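Glycosyl hydrolases family 31 family protein (Aspergillus niger, PDB 6DRU) catalyses the release of alpha-xylose from the non-reducing terminal glucose of xyloglucan oligosaccharides, as a family 31 alpha-xylosidase. Local coordinates at residues N122-Y127 / A137-S142; D227-Q232 / L617-E622. One frame throughout, in Å; residues are numbered along the deposited sequence.

Contact 1: residues N122-Y127 / A137-S142; sequences NPRYYY and AEFSFS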
# COMPACT_ATOMS: atom_id res chain seq x y z
N ASN A 122 16.35 -7.94 -13.51
CA ASN A 122 17.39 -6.93 -13.35
C ASN A 122 18.11 -7.14 -12.03
O ASN A 122 17.46 -7.25 -10.98
CB ASN A 122 16.79 -5.53 -13.42
CG ASN A 122 17.83 -4.47 -13.71
OD1 ASN A 122 18.62 -4.10 -12.83
ND2 ASN A 122 17.85 -3.97 -14.94
N PRO A 123 19.44 -7.21 -12.02
CA PRO A 123 20.17 -7.44 -10.76
C PRO A 123 20.03 -6.31 -9.75
O PRO A 123 20.41 -6.49 -8.59
CB PRO A 123 21.63 -7.59 -11.22
CG PRO A 123 21.69 -6.89 -12.53
CD PRO A 123 20.35 -7.09 -13.18
N ARG A 124 19.50 -5.15 -10.15
CA ARG A 124 19.17 -4.06 -9.24
C ARG A 124 17.70 -3.73 -9.46
O ARG A 124 17.36 -2.84 -10.24
CB ARG A 124 20.07 -2.84 -9.48
CG ARG A 124 21.56 -3.13 -9.34
CD ARG A 124 22.39 -1.86 -9.36
NE ARG A 124 22.33 -1.17 -10.64
CZ ARG A 124 23.21 -1.35 -11.63
NH1 ARG A 124 24.21 -2.20 -11.48
NH2 ARG A 124 23.07 -0.68 -12.76
N TYR A 125 16.83 -4.46 -8.77
CA TYR A 125 15.39 -4.37 -8.98
C TYR A 125 14.76 -3.44 -7.95
O TYR A 125 14.99 -3.59 -6.75
CB TYR A 125 14.75 -5.76 -8.90
CG TYR A 125 13.35 -5.84 -9.46
CD1 TYR A 125 12.25 -5.59 -8.65
CD2 TYR A 125 13.13 -6.15 -10.79
CE1 TYR A 125 10.96 -5.66 -9.16
CE2 TYR A 125 11.85 -6.22 -11.31
CZ TYR A 125 10.77 -5.98 -10.49
OH TYR A 125 9.49 -6.04 -11.00
N TYR A 126 13.96 -2.49 -8.43
CA TYR A 126 13.27 -1.53 -7.58
C TYR A 126 11.76 -1.69 -7.73
O TYR A 126 11.27 -1.97 -8.83
CB TYR A 126 13.68 -0.10 -7.91
CG TYR A 126 15.17 0.13 -7.88
CD1 TYR A 126 15.86 0.23 -6.68
CD2 TYR A 126 15.90 0.25 -9.06
CE1 TYR A 126 17.23 0.44 -6.66
CE2 TYR A 126 17.26 0.46 -9.05
CZ TYR A 126 17.92 0.55 -7.84
OH TYR A 126 19.28 0.76 -7.83
N TYR A 127 11.04 -1.50 -6.63
CA TYR A 127 9.60 -1.68 -6.61
C TYR A 127 9.00 -0.71 -5.62
O TYR A 127 9.48 -0.60 -4.49
CB TYR A 127 9.24 -3.13 -6.24
CG TYR A 127 7.78 -3.38 -5.96
CD1 TYR A 127 6.86 -3.51 -7.00
CD2 TYR A 127 7.32 -3.50 -4.66
CE1 TYR A 127 5.52 -3.74 -6.74
CE2 TYR A 127 5.99 -3.74 -4.39
CZ TYR A 127 5.09 -3.86 -5.43
OH TYR A 127 3.76 -4.10 -5.16
N ALA A 137 13.88 -3.06 -2.51
CA ALA A 137 15.04 -3.34 -3.35
C ALA A 137 15.38 -4.81 -3.30
O ALA A 137 15.29 -5.45 -2.25
CB ALA A 137 16.25 -2.51 -2.90
N GLU A 138 15.76 -5.35 -4.46
CA GLU A 138 16.22 -6.73 -4.58
C GLU A 138 17.49 -6.73 -5.43
O GLU A 138 17.43 -6.50 -6.64
CB GLU A 138 15.14 -7.61 -5.21
CG GLU A 138 13.92 -7.81 -4.33
CD GLU A 138 12.76 -8.47 -5.07
OE1 GLU A 138 11.75 -7.78 -5.33
OE2 GLU A 138 12.87 -9.67 -5.39
N PHE A 139 18.63 -6.99 -4.79
CA PHE A 139 19.92 -6.99 -5.46
C PHE A 139 20.45 -8.42 -5.54
O PHE A 139 20.50 -9.12 -4.52
CB PHE A 139 20.92 -6.08 -4.74
CG PHE A 139 20.85 -4.65 -5.18
CD1 PHE A 139 19.63 -4.00 -5.30
CD2 PHE A 139 22.01 -3.94 -5.46
CE1 PHE A 139 19.56 -2.68 -5.71
CE2 PHE A 139 21.95 -2.62 -5.86
CZ PHE A 139 20.72 -1.99 -5.99
N SER A 140 20.83 -8.84 -6.74
CA SER A 140 21.22 -10.22 -7.01
C SER A 140 22.67 -10.28 -7.48
O SER A 140 23.10 -9.49 -8.32
CB SER A 140 20.31 -10.84 -8.06
OG SER A 140 18.96 -10.83 -7.63
N PHE A 141 23.41 -11.24 -6.93
CA PHE A 141 24.80 -11.47 -7.29
C PHE A 141 24.99 -12.94 -7.65
O PHE A 141 24.30 -13.81 -7.11
CB PHE A 141 25.75 -11.08 -6.15
CG PHE A 141 25.50 -9.70 -5.59
CD1 PHE A 141 24.61 -9.52 -4.54
CD2 PHE A 141 26.16 -8.60 -6.11
CE1 PHE A 141 24.38 -8.26 -4.02
CE2 PHE A 141 25.93 -7.33 -5.60
CZ PHE A 141 25.04 -7.16 -4.55
N SER A 142 25.93 -13.20 -8.55
CA SER A 142 26.17 -14.57 -9.00
C SER A 142 26.83 -15.39 -7.90
O SER A 142 27.50 -14.87 -7.01
CB SER A 142 27.04 -14.58 -10.25
OG SER A 142 28.33 -14.05 -9.98
O HOH W 1 17.80 -8.55 -8.42
O HOH W 2 23.18 -6.51 -7.45
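The Phe-139 ring carries Arg-124 on one face and meets Tyr-126 at its edge. All three belong to an antiparallel beta hairpin, strands 124-127 and 135-142, whose first strand is outermost, within this chain, in a five-stranded antiparallel sheet. Arg-124 CG lies 3.8 Å from the centroid of the Phe-139 ring, 25° off its normal, a CH-pi contact displaced toward the rim; CB and CD also touch the ring. The chain bends at chi3 (-66°), and beyond it the guanidinium makes salt bridges to Glu-17 and Glu-114. Near the plane of the Phe-139 ring, Tyr-126 OH, itself hydrogen-bonded to Glu-17, comes 3.6 Å from Phe-139 CZ. Arg-124 C lies over one face of the Tyr-126 ring, offset toward the rim. These three residues and Ala-137 share one face of the sheet, turned toward strands 28-35 and 216-222.

On the other face Tyr-125 and Glu-138 lie side by side, pointing the same way, ring and carboxylate planes 61° apart. Tyr-125 OH is hydrogen-bonded to Leu-422 N of the second subunit, while Glu-138 forms a salt bridge with Arg-207. Their backbones make a hydrogen-bonded pair, and Ser-140 N adds a bond to Pro-123 O. Asn-122 forms an Asx turn, its OD1 accepting from Arg-124 N at 3.0 Å. One water donates to both Asn-122 O and Glu-138 O, at 2.7 Å from Glu-138 O, and accepts from Ser-140 OG.

Contact 2: residues D227-Q232 / L617-E622; sequences DYDTLQ and LYMDFE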
# COMPACT_ATOMS: atom_id res chain seq x y z
N ASP A 227 42.93 -17.15 3.76
CA ASP A 227 43.39 -16.13 4.70
C ASP A 227 42.18 -15.41 5.29
O ASP A 227 41.87 -14.26 4.96
CB ASP A 227 44.36 -15.18 4.00
CG ASP A 227 45.04 -14.23 4.96
OD1 ASP A 227 44.41 -13.82 5.96
OD2 ASP A 227 46.22 -13.90 4.71
N TYR A 228 41.49 -16.11 6.19
CA TYR A 228 40.29 -15.57 6.81
C TYR A 228 40.59 -14.56 7.91
O TYR A 228 39.74 -13.72 8.21
CB TYR A 228 39.44 -16.71 7.39
CG TYR A 228 38.90 -17.65 6.35
CD1 TYR A 228 39.60 -18.79 5.98
CD2 TYR A 228 37.68 -17.39 5.72
CE1 TYR A 228 39.10 -19.65 5.01
CE2 TYR A 228 37.18 -18.25 4.76
CZ TYR A 228 37.89 -19.37 4.41
OH TYR A 228 37.39 -20.23 3.45
N ASP A 229 41.79 -14.62 8.51
CA ASP A 229 42.14 -13.65 9.53
C ASP A 229 42.21 -12.24 8.95
O ASP A 229 41.91 -11.26 9.65
CB ASP A 229 43.47 -14.03 10.18
CG ASP A 229 43.37 -15.27 11.04
OD1 ASP A 229 42.31 -15.46 11.67
OD2 ASP A 229 44.34 -16.06 11.08
N THR A 230 42.59 -12.12 7.67
CA THR A 230 42.60 -10.81 7.03
C THR A 230 41.19 -10.33 6.75
O THR A 230 40.89 -9.14 6.93
CB THR A 230 43.42 -10.87 5.74
OG1 THR A 230 44.77 -11.23 6.05
CG2 THR A 230 43.42 -9.51 5.05
N LEU A 231 40.31 -11.23 6.30
CA LEU A 231 38.91 -10.86 6.09
C LEU A 231 38.30 -10.28 7.36
O LEU A 231 37.63 -9.23 7.32
CB LEU A 231 38.11 -12.07 5.61
CG LEU A 231 38.28 -12.47 4.14
CD1 LEU A 231 37.47 -13.73 3.84
CD2 LEU A 231 37.85 -11.33 3.23
N GLN A 232 38.52 -10.93 8.50
CA GLN A 232 38.02 -10.40 9.76
C GLN A 232 38.73 -9.11 10.15
O GLN A 232 38.13 -8.26 10.82
CB GLN A 232 38.17 -11.45 10.87
CG GLN A 232 37.23 -12.63 10.73
CD GLN A 232 35.77 -12.22 10.81
OE1 GLN A 232 35.38 -11.42 11.66
NE2 GLN A 232 34.95 -12.77 9.92
N LEU A 617 37.33 -24.18 12.35
CA LEU A 617 38.55 -24.85 11.92
C LEU A 617 39.06 -24.36 10.57
O LEU A 617 40.25 -24.53 10.29
CB LEU A 617 38.34 -26.36 11.88
CG LEU A 617 38.06 -27.03 13.23
CD1 LEU A 617 37.96 -28.53 13.08
CD2 LEU A 617 39.13 -26.65 14.25
N TYR A 618 38.21 -23.78 9.73
CA TYR A 618 38.68 -23.32 8.43
C TYR A 618 39.60 -22.11 8.53
O TYR A 618 40.37 -21.85 7.60
CB TYR A 618 37.50 -23.01 7.50
CG TYR A 618 36.54 -21.95 8.01
CD1 TYR A 618 36.86 -20.60 7.94
CD2 TYR A 618 35.30 -22.30 8.53
CE1 TYR A 618 35.98 -19.63 8.39
CE2 TYR A 618 34.41 -21.34 8.98
CZ TYR A 618 34.76 -20.01 8.91
OH TYR A 618 33.89 -19.04 9.36
N MET A 619 39.54 -21.37 9.63
CA MET A 619 40.35 -20.16 9.74
C MET A 619 41.82 -20.47 9.98
O MET A 619 42.68 -19.65 9.64
CB MET A 619 39.81 -19.26 10.85
CG MET A 619 38.52 -18.55 10.48
SD MET A 619 38.27 -17.06 11.46
CE MET A 619 38.31 -17.77 13.09
N ASP A 620 42.12 -21.63 10.57
CA ASP A 620 43.49 -21.98 10.90
C ASP A 620 44.05 -23.16 10.11
O ASP A 620 45.28 -23.30 10.05
CB ASP A 620 43.62 -22.28 12.40
CG ASP A 620 43.70 -21.03 13.25
OD1 ASP A 620 44.29 -20.03 12.78
OD2 ASP A 620 43.19 -21.05 14.38
N PHE A 621 43.20 -24.00 9.51
CA PHE A 621 43.68 -25.22 8.89
C PHE A 621 43.08 -25.47 7.51
O PHE A 621 43.14 -26.60 7.02
CB PHE A 621 43.42 -26.43 9.79
CG PHE A 621 43.84 -26.24 11.22
CD1 PHE A 621 45.18 -26.21 11.57
CD2 PHE A 621 42.90 -26.11 12.23
CE1 PHE A 621 45.58 -26.04 12.88
CE2 PHE A 621 43.28 -25.93 13.55
CZ PHE A 621 44.63 -25.90 13.87
N GLU A 622 42.50 -24.46 6.86
CA GLU A 622 42.08 -24.66 5.48
C GLU A 622 43.27 -24.66 4.54
O GLU A 622 43.35 -25.49 3.62
CB GLU A 622 41.08 -23.59 5.05
CG GLU A 622 40.36 -23.96 3.75
CD GLU A 622 39.68 -22.79 3.08
OE1 GLU A 622 40.40 -21.93 2.52
OE2 GLU A 622 38.44 -22.72 3.10
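Tyr-228 and Tyr-618 meet as a T-shaped (edge-to-face) pair, the edge of Tyr-618 directed at the face of Tyr-228. The centroids of the two rings are 4.8 Å apart and their planes stand at 61°. Tyr-618 CD1 sits 3.6 Å above the plane of the Tyr-228 ring, over its centre. The first torsion of Tyr-618 puts its CG between the backbone N and the carbonyl carbon.

Glu-622 crosses Tyr-228 at about a right angle, with its CD in the plane of the ring at the edge and the carboxylate turned 72° from it. Tyr-228 OH donates to Glu-622 OE2 over 2.7 Å, arriving on the syn side but 35° out of the carboxylate plane. At the root of the same ring, Tyr-228 CB rests on Met-619 CG at 3.7 Å. Asp-229 OD2 and Asp-620 OD1 stand 4.3 Å apart; Arg-615 makes salt bridges to both residues, which probably offsets their repulsion.

Asp-227 is the N-cap of helix 228-239, its OD1 accepting from both Thr-230 N and Thr-230 OG1 on one face of the carboxylate. The contact thus joins the start of that helix to the short, weakly bonded helix 618-621 of the C-terminal domain. Met-182 of strand 176-183 packs on both tyrosines, and helix 628-633 and strand 643-645 back Phe-621 of 617-622.

How the contacts relate
From the N terminus, contact 1 comes first and is local: nine residues separate 122-127 from 137-142, so it closes a hairpin at one margin of a five-stranded antiparallel sheet. The chain then finishes that sheet with strands 166-168, 197-201 and 205-213 and runs through strand 216-222 into helix 228-239, where contact 2 opens. The second contact closes a loop of 384 residues that takes in the TIM-barrel domain, bringing 617-622 of the C-terminal domain back to 227-232. The two are in series, neither nested nor crossing, with centres about 30 Å apart and nearest atoms about 15 Å apart. Strand 216-222 links them, since it packs on contact 1 shortly before helix 228-239 begins.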